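Local atomic coordinates of extracellular subtilisin-like serine proteinase (Vibrio sp. PA-44, PDB entry 1SH7), a protein that probably cleaves peptide bonds as a calcium-binding serine endopeptidase of the subtilisin-like S8 family, secreted by a cold-adapted (psychrotrophic) Vibrio species. Residues R14-D19 / S181-S186; A160-T165 / S193-F198; R252-K257 / L268-A273. All blocks are in the same frame, centred on the assembly; numbering follows the deposited sequence.

In the fold
All three contacts belong to the subtilisin-like catalytic domain. Contact 1, farthest out at the surface, joins the N-terminal calcium loop to the loop after strand 174-179. Contact 2 ties the loop after strand 150-154 to the approach to 197-200, an edge strand of the parallel sheet; contact 3, against that strand, pairs strands 254-255 and 267-268. Along the chain, contacts 1 and 2 alternate their segments, whereas contact 3 opens after both have closed. Centres of contacts 1 and 3 are about 12 Å apart; contact 2 lies about 21 Å and 18 Å from them. Phe-198 packs on Arg-185 and bonds through O to Leu-269 N, while Arg-14 and Asn-15 reach Arg-252 O and Lys-257.

Contact 1 (R14-D19 / S181-S186); sequences RNLPLD and SSDSRS. With CA (calcium ion), chain E.
The isobutyl end of Leu-16 carries most of this small surface contact, meeting the tip of Asp-183 head-on. Its CG lies 3.5 Å from Asp-183 OD2, while CD2 rests 3.7 Å from the backbone O of Ser-181. With CG anti to its own carbonyl carbon (chi1 -66°), the side chain extends across to the turn, and its CD1 comes within 3.9 Å of Ser-182 C. Leu-18 adds a looser apolar touch, CD1 to Ser-181 CB at 4.4 Å. No hydrogen bond crosses between the segments; the leucines supply plain van der Waals packing against a mostly polar turn. The buried carboxylate of Asp-183 finds its charge partner in Arg-10 of helix 6-11, a salt bridge made through the same OD2 that Leu-16 covers. Leu-16 and Leu-18 also lie on Arg-10, so that helix backs both sides of the contact.

Between the two leucines stands Pro-17, preceded by a cis peptide bond, which turns the backbone just ahead of Asp-19. In this N-terminal loop of the subtilase domain Asp-19 binds the ion through OD2 at 2.5 Å. Its other oxygen, OD1, accepts from a calcium-bound water 2.5 Å away, so that one carboxylate grips metal and hydration shell together. Asp-9, Asp-12, Gln-13 and Asn-21 complete the protein ligands, and Asp-9 also touches the side chain of Leu-18.

Contact 2 (A160-T165 / S193-F198); sequences ADACNT and SCVDLF. With CA (calcium ion), chain C.
A disulfide bridge, Cys-163 to Cys-194, staples the loop after strand 150-154 to the turn that leads into strand 197-200. Cys-163 SG and Cys-194 SG are 2.0 Å apart, and the torsion about the S-S bond is 109°. In both cysteines SG lies anti to the carbonyl carbon, which places each SG beside its own backbone N. Ser-193 OG comes up to the bridge, 3.4 Å from Cys-163 SG. Behind it, the small Ala-162 suits the close approach of the segments: its CB packs against Val-195 CG2 at 3.8 Å, a methyl-to-methyl contact on the buried side.

Cys-163 is set in place by an Asx turn, in which its backbone N donates to Asp-161 OD1 from above the carboxylate plane with an N-H...O angle of 160°. The same carboxylate reaches the opposite segment through water: OD1 accepts from one that takes the N-H of Cys-194, and OD2 from another that takes the N-H of Ser-193. This edge of the subtilase sheet also holds a calcium ion. Asp-196 chelates it with both oxygens, OD1 at 2.5 Å and OD2 at 2.4 Å; a carboxylate, its charge shared over two hard oxygens, suits a calcium ion. Backbone oxygens of Pro-171 and Gly-173 and four waters fill the shell, and one of those waters also donates to Cys-194 O, coupling the disulfide turn to the ion.

Contact 3 (R252-K257 / L268-A273); sequences RASENK and LLYSLA
Arg-252 lies extended from CG to NE along the other segment, and Ala-273 CA sits over the centre of one face of its guanidinium, 3.5 Å above the plane. The small Ala-273 suits this close approach, its CB also touching the guanidinium, while Arg-252 CD passes 3.6 Å from Leu-272 O. Glu-236 of helix 219-236 meets the charge. Tyr-270 CG is anti to its backbone N (chi1 -177°), which swings the ring across the start of segment 252-257, its CD2 3.3 Å from Arg-252 O, a carbonyl hydrogen-bonded by Arg-14 NH1. Ser-254 OG lies 3.9 Å from Tyr-270 CD1; it bonds to Arg-14 and shares a water with Leu-269 O, to which the water donates. Arg-14 makes a cation-pi contact with the tyrosine, whose hydroxyl bonds to Asp-274.

Beyond the ring the backbones pair directly. Ser-254 N donates to Leu-268 O at 3.0 Å, and Leu-268 N returns a straighter bond to Ser-254 O at 2.9 Å and 163°, both in the carbonyl plane. The Leu-268 side chain shares the sheet face of Ser-254. These reciprocal bonds mark an antiparallel hydrogen-bonded pair, in the two-stranded ribbon after helix 242-252 of the subtilase domain.

Contact 1 (R14-D19 / S181-S186)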
loop_
_atom_site.group_PDB
_atom_site.type_symbol
_atom_site.label_atom_id
_atom_site.label_comp_id
_atom_site.label_asym_id
_atom_site.label_seq_id
_atom_site.Cartn_x
_atom_site.Cartn_y
_atom_site.Cartn_z
ATOM N N ARG A 14 -16.684 -7.836 6.778
ATOM C CA ARG A 14 -16.197 -7.975 8.140
ATOM C C ARG A 14 -15.685 -9.384 8.418
ATOM O O ARG A 14 -14.632 -9.553 8.987
ATOM C CB ARG A 14 -17.342 -7.627 9.104
ATOM C CG ARG A 14 -17.766 -6.153 9.062
ATOM C CD ARG A 14 -16.642 -5.217 9.394
ATOM N NE ARG A 14 -17.075 -3.812 9.461
ATOM C CZ ARG A 14 -16.219 -2.799 9.543
ATOM N NH1 ARG A 14 -14.929 -3.044 9.565
ATOM N NH2 ARG A 14 -16.645 -1.537 9.611
ATOM N N ASN A 15 -16.447 -10.404 8.004
ATOM C CA ASN A 15 -16.205 -11.762 8.460
ATOM C C ASN A 15 -16.022 -12.740 7.316
ATOM O O ASN A 15 -16.499 -12.524 6.231
ATOM C CB ASN A 15 -17.372 -12.246 9.327
ATOM C CG ASN A 15 -17.365 -11.645 10.704
ATOM O OD1 ASN A 15 -16.357 -11.703 11.440
ATOM N ND2 ASN A 15 -18.463 -11.030 11.056
ATOM N N LEU A 16 -15.348 -13.844 7.565
ATOM C CA LEU A 16 -15.378 -14.940 6.599
ATOM C C LEU A 16 -16.761 -15.610 6.756
ATOM O O LEU A 16 -17.396 -15.436 7.797
ATOM C CB LEU A 16 -14.242 -15.916 6.846
ATOM C CG LEU A 16 -12.825 -15.385 6.608
ATOM C CD1 LEU A 16 -11.740 -16.366 7.105
ATOM C CD2 LEU A 16 -12.620 -15.048 5.157
ATOM N N PRO A 17 -17.241 -16.351 5.761
ATOM C CA PRO A 17 -16.512 -16.677 4.523
ATOM C C PRO A 17 -16.493 -15.578 3.471
ATOM O O PRO A 17 -17.347 -14.680 3.489
ATOM C CB PRO A 17 -17.319 -17.874 3.974
ATOM C CG PRO A 17 -18.713 -17.576 4.378
ATOM C CD PRO A 17 -18.597 -16.950 5.762
ATOM N N LEU A 18 -15.528 -15.658 2.548
ATOM C CA LEU A 18 -15.491 -14.829 1.342
ATOM C C LEU A 18 -16.727 -15.037 0.476
ATOM O O LEU A 18 -17.318 -16.109 0.482
ATOM C CB LEU A 18 -14.247 -15.161 0.525
ATOM C CG LEU A 18 -12.897 -14.992 1.200
ATOM C CD1 LEU A 18 -11.801 -15.558 0.277
ATOM C CD2 LEU A 18 -12.643 -13.499 1.541
ATOM N N ASP A 19 -17.162 -14.009 -0.242
ATOM C CA ASP A 19 -18.349 -14.133 -1.103
ATOM C C ASP A 19 -18.070 -13.950 -2.592
ATOM O O ASP A 19 -19.003 -13.854 -3.403
ATOM C CB ASP A 19 -19.446 -13.147 -0.670
ATOM C CG ASP A 19 -19.080 -11.706 -0.962
ATOM O OD1 ASP A 19 -19.947 -10.818 -0.764
ATOM O OD2 ASP A 19 -17.938 -11.371 -1.397
ATOM N N SER A 181 -5.976 -15.634 3.247
ATOM C CA SER A 181 -7.431 -15.758 3.087
ATOM C C SER A 181 -8.151 -16.558 4.175
ATOM O O SER A 181 -9.401 -16.544 4.241
ATOM C CB SER A 181 -7.757 -16.313 1.712
ATOM O OG SER A 181 -7.350 -17.658 1.594
ATOM N N SER A 182 -7.386 -17.228 5.025
ATOM C CA SER A 182 -7.917 -17.866 6.227
ATOM C C SER A 182 -7.932 -16.961 7.456
ATOM O O SER A 182 -8.197 -17.408 8.554
ATOM C CB SER A 182 -7.129 -19.133 6.527
ATOM O OG SER A 182 -5.855 -18.827 7.055
ATOM N N ASP A 183 -7.643 -15.685 7.252
ATOM C CA ASP A 183 -7.484 -14.701 8.315
ATOM C C ASP A 183 -6.335 -14.934 9.287
ATOM O O ASP A 183 -6.283 -14.313 10.322
ATOM C CB ASP A 183 -8.809 -14.473 9.057
ATOM C CG ASP A 183 -9.722 -13.492 8.318
ATOM O OD1 ASP A 183 -9.274 -12.889 7.298
ATOM O OD2 ASP A 183 -10.903 -13.261 8.692
ATOM N N SER A 184 -5.381 -15.803 8.949
ATOM C CA SER A 184 -4.153 -15.849 9.743
ATOM C C SER A 184 -3.220 -14.736 9.316
ATOM O O SER A 184 -3.160 -14.395 8.143
ATOM C CB SER A 184 -3.423 -17.187 9.585
ATOM O OG SER A 184 -2.203 -17.200 10.352
ATOM N N ARG A 185 -2.475 -14.187 10.266
ATOM C CA ARG A 185 -1.248 -13.493 9.929
ATOM C C ARG A 185 -0.413 -14.405 9.034
ATOM O O ARG A 185 -0.302 -15.571 9.333
ATOM C CB ARG A 185 -0.448 -13.203 11.212
ATOM C CG ARG A 185 0.876 -12.467 10.988
ATOM C CD ARG A 185 1.780 -12.291 12.224
ATOM N NE ARG A 185 2.280 -13.571 12.753
ATOM C CZ ARG A 185 3.487 -14.100 12.547
ATOM N NH1 ARG A 185 4.413 -13.479 11.825
ATOM N NH2 ARG A 185 3.766 -15.280 13.089
ATOM N N SER A 186 0.135 -13.890 7.932
ATOM C CA SER A 186 1.064 -14.669 7.090
ATOM C C SER A 186 2.262 -15.003 7.943
ATOM O O SER A 186 2.740 -14.145 8.711
ATOM C CB SER A 186 1.505 -13.858 5.869
ATOM O OG SER A 186 0.369 -13.377 5.171
HETATM CA CA CA E . -16.391 -9.691 -0.474
HETATM O O HOH W 1 -18.515 -8.826 -0.210
#

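Contact 2 (A160-T165 / S193-F198)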
loop_
_atom_site.group_PDB
_atom_site.type_symbol
_atom_site.label_atom_id
_atom_site.label_comp_id
_atom_site.label_asym_id
_atom_site.label_seq_id
_atom_site.Cartn_x
_atom_site.Cartn_y
_atom_site.Cartn_z
ATOM N N ALA A 160 9.574 -10.801 12.351
ATOM C CA ALA A 160 10.269 -10.028 13.371
ATOM C C ALA A 160 9.510 -8.766 13.760
ATOM O O ALA A 160 8.463 -8.438 13.152
ATOM C CB ALA A 160 11.674 -9.657 12.875
ATOM N N ASP A 161 10.033 -8.058 14.764
ATOM C CA ASP A 161 9.454 -6.807 15.210
ATOM C C ASP A 161 9.673 -5.740 14.141
ATOM O O ASP A 161 10.818 -5.388 13.842
ATOM C CB ASP A 161 10.098 -6.357 16.535
ATOM C CG ASP A 161 9.318 -5.272 17.233
ATOM O OD1 ASP A 161 8.758 -4.392 16.558
ATOM O OD2 ASP A 161 9.188 -5.209 18.486
ATOM N N ALA A 162 8.585 -5.207 13.601
ATOM C CA ALA A 162 8.675 -4.173 12.574
ATOM C C ALA A 162 9.380 -2.899 13.036
ATOM O O ALA A 162 9.876 -2.125 12.210
ATOM C CB ALA A 162 7.330 -3.847 12.043
ATOM N N CYS A 163 9.434 -2.672 14.356
ATOM C CA CYS A 163 10.093 -1.476 14.890
ATOM C C CYS A 163 11.592 -1.417 14.598
ATOM O O CYS A 163 12.181 -0.370 14.729
ATOM C CB CYS A 163 9.832 -1.323 16.409
ATOM S SG CYS A 163 8.095 -1.074 16.846
ATOM N N ASN A 164 12.187 -2.519 14.157
ATOM C CA ASN A 164 13.624 -2.564 13.824
ATOM C C ASN A 164 13.906 -2.381 12.333
ATOM O O ASN A 164 15.004 -2.627 11.880
ATOM C CB ASN A 164 14.207 -3.885 14.340
ATOM C CG ASN A 164 14.110 -3.989 15.855
ATOM O OD1 ASN A 164 14.179 -2.973 16.554
ATOM N ND2 ASN A 164 13.910 -5.199 16.367
ATOM N N THR A 165 12.880 -1.953 11.581
ATOM C CA THR A 165 12.905 -1.766 10.125
ATOM C C THR A 165 12.551 -0.312 9.824
ATOM O O THR A 165 11.631 0.231 10.447
ATOM C CB THR A 165 11.853 -2.693 9.453
ATOM O OG1 THR A 165 12.394 -4.004 9.364
ATOM C CG2 THR A 165 11.570 -2.287 7.981
ATOM N N SER A 193 4.244 -3.607 17.982
ATOM C CA SER A 193 3.689 -2.290 18.296
ATOM C C SER A 193 3.776 -1.249 17.168
ATOM O O SER A 193 3.034 -0.285 17.206
ATOM C CB SER A 193 4.404 -1.717 19.522
ATOM O OG SER A 193 5.761 -1.485 19.229
ATOM N N CYS A 194 4.696 -1.407 16.204
ATOM C CA CYS A 194 4.823 -0.430 15.105
ATOM C C CYS A 194 3.906 -0.710 13.913
ATOM O O CYS A 194 3.825 0.096 13.010
ATOM C CB CYS A 194 6.245 -0.382 14.605
ATOM S SG CYS A 194 7.348 0.428 15.741
ATOM N N VAL A 195 3.263 -1.866 13.902
ATOM C CA VAL A 195 2.346 -2.271 12.832
ATOM C C VAL A 195 0.954 -1.702 13.159
ATOM O O VAL A 195 0.422 -1.979 14.215
ATOM C CB VAL A 195 2.229 -3.818 12.745
ATOM C CG1 VAL A 195 1.165 -4.242 11.747
ATOM C CG2 VAL A 195 3.586 -4.455 12.444
ATOM N N ASP A 196 0.376 -0.921 12.248
ATOM C CA ASP A 196 -0.892 -0.252 12.487
ATOM C C ASP A 196 -2.094 -1.121 12.174
ATOM O O ASP A 196 -3.111 -0.994 12.827
ATOM C CB ASP A 196 -1.004 1.007 11.641
ATOM C CG ASP A 196 0.005 2.077 12.033
ATOM O OD1 ASP A 196 -0.229 2.812 13.015
ATOM O OD2 ASP A 196 1.046 2.267 11.414
ATOM N N LEU A 197 -1.965 -1.981 11.169
ATOM C CA LEU A 197 -3.048 -2.902 10.764
ATOM C C LEU A 197 -2.532 -3.948 9.785
ATOM O O LEU A 197 -1.421 -3.815 9.261
ATOM C CB LEU A 197 -4.250 -2.145 10.154
ATOM C CG LEU A 197 -4.190 -1.704 8.682
ATOM C CD1 LEU A 197 -5.489 -1.105 8.179
ATOM C CD2 LEU A 197 -3.067 -0.692 8.514
ATOM N N PHE A 198 -3.354 -4.973 9.550
ATOM C CA PHE A 198 -3.081 -6.045 8.617
ATOM C C PHE A 198 -3.902 -5.822 7.347
ATOM O O PHE A 198 -5.003 -5.268 7.388
ATOM C CB PHE A 198 -3.500 -7.409 9.221
ATOM C CG PHE A 198 -2.594 -7.884 10.333
ATOM C CD1 PHE A 198 -2.932 -7.681 11.677
ATOM C CD2 PHE A 198 -1.400 -8.510 10.045
ATOM C CE1 PHE A 198 -2.093 -8.083 12.686
ATOM C CE2 PHE A 198 -0.553 -8.910 11.079
ATOM C CZ PHE A 198 -0.909 -8.699 12.392
HETATM CA CA CA C . 1.775 4.173 12.606
HETATM O O HOH W 2 6.336 -3.631 15.507
HETATM O O HOH W 3 6.409 -4.840 19.335
HETATM O O HOH W 4 2.429 2.340 13.980
HETATM O O HOH W 5 -0.002 5.682 12.509
HETATM O O HOH W 6 3.986 3.407 11.854
HETATM O O HOH W 7 1.470 4.864 15.032
#

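Contact 3 (R252-K257 / L268-A273)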
loop_
_atom_site.group_PDB
_atom_site.type_symbol
_atom_site.label_atom_id
_atom_site.label_comp_id
_atom_site.label_asym_id
_atom_site.label_seq_id
_atom_site.Cartn_x
_atom_site.Cartn_y
_atom_site.Cartn_z
ATOM N N ARG A 252 -12.447 2.473 10.920
ATOM C CA ARG A 252 -13.201 1.627 9.985
ATOM C C ARG A 252 -12.746 0.154 9.924
ATOM O O ARG A 252 -13.476 -0.700 9.377
ATOM C CB ARG A 252 -13.162 2.214 8.590
ATOM C CG ARG A 252 -13.905 3.527 8.474
ATOM C CD ARG A 252 -13.813 4.177 7.143
ATOM N NE ARG A 252 -14.747 5.310 7.087
ATOM C CZ ARG A 252 -14.924 6.094 6.039
ATOM N NH1 ARG A 252 -14.213 5.903 4.933
ATOM N NH2 ARG A 252 -15.837 7.068 6.102
ATOM N N ALA A 253 -11.590 -0.167 10.502
ATOM C CA ALA A 253 -11.007 -1.491 10.359
ATOM C C ALA A 253 -11.875 -2.508 11.086
ATOM O O ALA A 253 -12.499 -2.204 12.085
ATOM C CB ALA A 253 -9.585 -1.556 10.933
ATOM N N SER A 254 -11.875 -3.713 10.567
ATOM C CA SER A 254 -12.488 -4.883 11.211
ATOM C C SER A 254 -11.630 -5.357 12.369
ATOM O O SER A 254 -10.409 -5.508 12.230
ATOM C CB SER A 254 -12.642 -6.015 10.188
ATOM O OG SER A 254 -13.337 -5.575 9.046
ATOM N N GLU A 255 -12.251 -5.552 13.524
ATOM C CA GLU A 255 -11.529 -5.883 14.765
ATOM C C GLU A 255 -11.589 -7.362 15.120
ATOM O O GLU A 255 -12.622 -7.992 14.959
ATOM C CB GLU A 255 -12.146 -5.151 15.959
ATOM C CG GLU A 255 -12.151 -3.649 15.827
ATOM C CD GLU A 255 -12.836 -2.949 17.029
ATOM O OE1 GLU A 255 -12.366 -1.860 17.394
ATOM O OE2 GLU A 255 -13.827 -3.467 17.602
ATOM N N ASN A 256 -10.489 -7.888 15.660
ATOM C CA ASN A 256 -10.446 -9.236 16.223
ATOM C C ASN A 256 -10.799 -10.359 15.252
ATOM O O ASN A 256 -11.323 -11.387 15.680
ATOM C CB ASN A 256 -11.340 -9.333 17.458
ATOM C CG ASN A 256 -10.873 -8.417 18.550
ATOM O OD1 ASN A 256 -11.616 -7.545 19.012
ATOM N ND2 ASN A 256 -9.623 -8.599 18.965
ATOM N N LYS A 257 -10.464 -10.170 13.975
ATOM C CA LYS A 257 -10.664 -11.214 12.937
ATOM C C LYS A 257 -9.431 -12.090 12.663
ATOM O O LYS A 257 -9.555 -13.220 12.127
ATOM C CB LYS A 257 -11.116 -10.604 11.609
ATOM C CG LYS A 257 -12.181 -9.570 11.750
ATOM C CD LYS A 257 -13.442 -10.148 12.342
ATOM C CE LYS A 257 -14.487 -9.075 12.396
ATOM N NZ LYS A 257 -15.765 -9.542 13.049
ATOM N N LEU A 268 -7.908 -5.399 10.780
ATOM C CA LEU A 268 -7.802 -5.821 9.407
ATOM C C LEU A 268 -8.460 -4.769 8.493
ATOM O O LEU A 268 -9.563 -4.250 8.773
ATOM C CB LEU A 268 -8.499 -7.177 9.242
ATOM C CG LEU A 268 -8.523 -7.826 7.860
ATOM C CD1 LEU A 268 -7.130 -8.204 7.455
ATOM C CD2 LEU A 268 -9.471 -9.024 7.821
ATOM N N LEU A 269 -7.806 -4.490 7.380
ATOM C CA LEU A 269 -8.270 -3.472 6.422
ATOM C C LEU A 269 -9.684 -3.701 5.972
ATOM O O LEU A 269 -10.071 -4.825 5.660
ATOM C CB LEU A 269 -7.379 -3.523 5.196
ATOM C CG LEU A 269 -7.018 -2.332 4.312
ATOM C CD1 LEU A 269 -6.966 -2.675 2.846
ATOM C CD2 LEU A 269 -7.658 -0.986 4.594
ATOM N N TYR A 270 -10.446 -2.606 5.928
ATOM C CA TYR A 270 -11.820 -2.564 5.480
ATOM C C TYR A 270 -11.978 -1.337 4.594
ATOM O O TYR A 270 -11.553 -0.256 4.955
ATOM C CB TYR A 270 -12.762 -2.492 6.684
ATOM C CG TYR A 270 -14.238 -2.517 6.393
ATOM C CD1 TYR A 270 -14.887 -3.696 6.020
ATOM C CD2 TYR A 270 -15.017 -1.362 6.561
ATOM C CE1 TYR A 270 -16.277 -3.720 5.815
ATOM C CE2 TYR A 270 -16.375 -1.383 6.355
ATOM C CZ TYR A 270 -17.011 -2.580 5.979
ATOM O OH TYR A 270 -18.376 -2.586 5.784
ATOM N N SER A 271 -12.603 -1.527 3.440
ATOM C CA SER A 271 -12.525 -0.566 2.345
ATOM C C SER A 271 -13.713 0.407 2.298
ATOM O O SER A 271 -13.678 1.368 1.528
ATOM C CB SER A 271 -12.477 -1.317 1.019
ATOM O OG SER A 271 -13.703 -2.007 0.765
ATOM N N LEU A 272 -14.741 0.118 3.094
ATOM C CA LEU A 272 -16.034 0.769 3.000
ATOM C C LEU A 272 -16.243 1.801 4.102
ATOM O O LEU A 272 -15.588 1.751 5.138
ATOM C CB LEU A 272 -17.140 -0.286 3.059
ATOM C CG LEU A 272 -17.112 -1.405 2.007
ATOM C CD1 LEU A 272 -18.305 -2.384 2.182
ATOM C CD2 LEU A 272 -17.112 -0.770 0.617
ATOM N N ALA A 273 -17.183 2.715 3.884
ATOM C CA ALA A 273 -17.339 3.876 4.750
ATOM C C ALA A 273 -18.268 3.625 5.936
ATOM O O ALA A 273 -19.331 4.242 6.021
ATOM C CB ALA A 273 -17.851 5.082 3.928
HETATM O O HOH W 8 -12.097 -6.314 6.792
#